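Long-range contact in butyryl-CoA dehydrogenase (Marinomonas mediterranea, PDB 6CXT), which is a flavoprotein of the acyl-CoA dehydrogenase family that binds flavin-adenine dinucleotide: residues I64-K69 with L299-W304. Numbering follows the deposited sequence.
Sequences ILTTIK and LYYAAW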
loop_
_atom_site.group_PDB
_atom_site.type_symbol
_atom_site.label_atom_id
_atom_site.label_comp_id
_atom_site.label_asym_id
_atom_site.label_seq_id
_atom_site.Cartn_x
_atom_site.Cartn_y
_atom_site.Cartn_z
ATOM N N ILE B 64 -25.024 15.833 17.546
ATOM C CA ILE B 64 -23.738 15.169 17.218
ATOM C C ILE B 64 -22.958 15.864 16.086
ATOM O O ILE B 64 -21.757 16.141 16.218
ATOM C CB ILE B 64 -23.918 13.658 16.974
ATOM C CG1 ILE B 64 -24.643 13.041 18.163
ATOM C CG2 ILE B 64 -22.560 12.955 16.950
ATOM C CD1 ILE B 64 -25.188 11.664 17.841
ATOM N N LEU B 65 -23.636 16.209 15.004
ATOM C CA LEU B 65 -22.920 16.897 13.938
ATOM C C LEU B 65 -22.307 18.213 14.318
ATOM O O LEU B 65 -21.150 18.493 13.928
ATOM C CB LEU B 65 -23.778 17.093 12.671
ATOM C CG LEU B 65 -23.734 15.881 11.738
ATOM C CD1 LEU B 65 -24.932 15.951 10.791
ATOM C CD2 LEU B 65 -22.394 15.784 10.963
ATOM N N THR B 66 -23.069 19.052 15.045
ATOM C CA THR B 66 -22.539 20.326 15.470
ATOM C C THR B 66 -21.346 20.091 16.417
ATOM O O THR B 66 -20.345 20.817 16.354
ATOM C CB THR B 66 -23.606 21.177 16.202
ATOM O OG1 THR B 66 -24.712 21.379 15.316
ATOM C CG2 THR B 66 -23.031 22.513 16.549
ATOM N N THR B 67 -21.506 19.116 17.306
ATOM C CA THR B 67 -20.480 18.834 18.305
ATOM C C THR B 67 -19.185 18.409 17.569
ATOM O O THR B 67 -18.110 18.943 17.858
ATOM C CB THR B 67 -20.909 17.678 19.227
ATOM O OG1 THR B 67 -21.989 18.089 20.066
ATOM C CG2 THR B 67 -19.732 17.182 20.130
ATOM N N ILE B 68 -19.292 17.447 16.636
ATOM C CA ILE B 68 -18.063 16.974 15.949
ATOM C C ILE B 68 -17.415 18.085 15.098
ATOM O O ILE B 68 -16.188 18.142 14.951
ATOM C CB ILE B 68 -18.223 15.625 15.184
ATOM C CG1 ILE B 68 -19.179 15.695 14.021
ATOM C CG2 ILE B 68 -18.572 14.478 16.152
ATOM C CD1 ILE B 68 -18.473 16.014 12.713
ATOM N N LYS B 69 -18.251 18.965 14.535
ATOM C CA LYS B 69 -17.707 20.045 13.698
ATOM C C LYS B 69 -16.886 20.985 14.546
ATOM O O LYS B 69 -15.827 21.472 14.124
ATOM C CB LYS B 69 -18.840 20.794 12.954
ATOM C CG LYS B 69 -18.393 21.867 11.963
ATOM C CD LYS B 69 -17.482 21.333 10.852
ATOM C CE LYS B 69 -17.348 22.364 9.732
ATOM N NZ LYS B 69 -16.491 21.790 8.643
ATOM N N LEU B 299 -16.527 10.658 8.796
ATOM C CA LEU B 299 -16.862 11.181 10.132
ATOM C C LEU B 299 -18.266 11.797 10.116
ATOM O O LEU B 299 -19.094 11.495 10.987
ATOM C CB LEU B 299 -15.782 12.239 10.486
ATOM C CG LEU B 299 -16.047 13.117 11.725
ATOM C CD1 LEU B 299 -16.073 12.246 13.002
ATOM C CD2 LEU B 299 -15.085 14.322 11.803
ATOM N N TYR B 300 -18.505 12.676 9.140
ATOM C CA TYR B 300 -19.809 13.370 9.003
ATOM C C TYR B 300 -20.936 12.348 8.839
ATOM O O TYR B 300 -21.963 12.431 9.503
ATOM C CB TYR B 300 -19.806 14.375 7.852
ATOM C CG TYR B 300 -18.890 15.569 8.054
ATOM C CD1 TYR B 300 -18.239 15.803 9.312
ATOM C CD2 TYR B 300 -18.623 16.439 6.984
ATOM C CE1 TYR B 300 -17.409 16.893 9.472
ATOM C CE2 TYR B 300 -17.789 17.556 7.140
ATOM C CZ TYR B 300 -17.169 17.752 8.384
ATOM O OH TYR B 300 -16.345 18.825 8.543
ATOM N N TYR B 301 -20.690 11.332 8.005
ATOM C CA TYR B 301 -21.647 10.290 7.808
ATOM C C TYR B 301 -21.906 9.502 9.105
ATOM O O TYR B 301 -23.098 9.265 9.438
ATOM C CB TYR B 301 -21.246 9.377 6.660
ATOM C CG TYR B 301 -22.224 8.264 6.460
ATOM C CD1 TYR B 301 -23.557 8.533 6.056
ATOM C CD2 TYR B 301 -21.856 6.927 6.704
ATOM C CE1 TYR B 301 -24.475 7.493 5.874
ATOM C CE2 TYR B 301 -22.784 5.879 6.518
ATOM C CZ TYR B 301 -24.072 6.184 6.088
ATOM O OH TYR B 301 -24.963 5.143 5.940
ATOM N N ALA B 302 -20.843 9.114 9.845
ATOM C CA ALA B 302 -21.006 8.364 11.085
ATOM C C ALA B 302 -21.778 9.234 12.089
ATOM O O ALA B 302 -22.691 8.698 12.737
ATOM C CB ALA B 302 -19.652 7.989 11.711
ATOM N N ALA B 303 -21.440 10.530 12.198
ATOM C CA ALA B 303 -22.118 11.412 13.152
ATOM C C ALA B 303 -23.594 11.569 12.775
ATOM O O ALA B 303 -24.470 11.523 13.640
ATOM C CB ALA B 303 -21.433 12.765 13.249
ATOM N N TRP B 304 -23.876 11.761 11.491
ATOM C CA TRP B 304 -25.263 11.851 11.042
ATOM C C TRP B 304 -26.015 10.572 11.332
ATOM O O TRP B 304 -27.166 10.604 11.785
ATOM C CB TRP B 304 -25.345 12.178 9.530
ATOM C CG TRP B 304 -26.751 12.108 9.015
ATOM C CD1 TRP B 304 -27.682 13.107 9.053
ATOM C CD2 TRP B 304 -27.379 10.988 8.403
ATOM N NE1 TRP B 304 -28.863 12.672 8.494
ATOM C CE2 TRP B 304 -28.709 11.377 8.084
ATOM C CE3 TRP B 304 -26.948 9.697 8.064
ATOM C CZ2 TRP B 304 -29.619 10.517 7.455
ATOM C CZ3 TRP B 304 -27.870 8.831 7.435
ATOM C CH2 TRP B 304 -29.186 9.261 7.133
#
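Ala303 puts its methyl group between three side chains of the helix segment 64-69. Its CB lies 3.8 Å from Ile68 CG1 and also touches Ile64 CG2 and Leu65 CD2. The axes of the two segments approach to 9.1 Å, and their N-to-C directions differ by 145°, so they run roughly antiparallel. Leu65 leans over the segment 299-304 with both methyls. CD2 rests on the backbone O of Tyr300, beside Ala303. CD1 touches CB of Trp304, at the edge of the indole, and the two side chains lie alongside each other, pointing the same way. This is all-helical packing in the acyl-CoA dehydrogenase fold. Helix 64-77, from the N-terminal domain, is laid against helix 279-306 of the C-terminal domain, which follows the intervening beta domain. The Tyr300 ring flanks the apolar patch. Ile68 CD1 meets its edge near the ring plane, 3.4 Å from Tyr300 CD1, a tight fit. With CG1 between the backbone N and the carbonyl carbon (chi1 65°), Ile68 sets CG1 against the Ala303 methyl and carries CD1 on to the ring. Ile68 CD1 also lies 3.9 Å from Leu299 CD2. At the far end of the ring, Lys69 NZ donates a hydrogen bond of 3.0 Å to Tyr300 OH. The lysine gets there with CG anti to its backbone N (chi1 -175°) and a bend at chi2; NZ approaches obliquely to the ring. The same hydroxyl is hydrogen-bonded to Glu72, so two partners hold it, which would help fix the ring. Lys69 also makes a cation-pi contact with Phe13, and Trp5 meets the Tyr300 ring edge-to-face. From the second subunit, Met1 packs on Leu65 and Tyr300, and Phe3 stacks edge-to-face with Trp304.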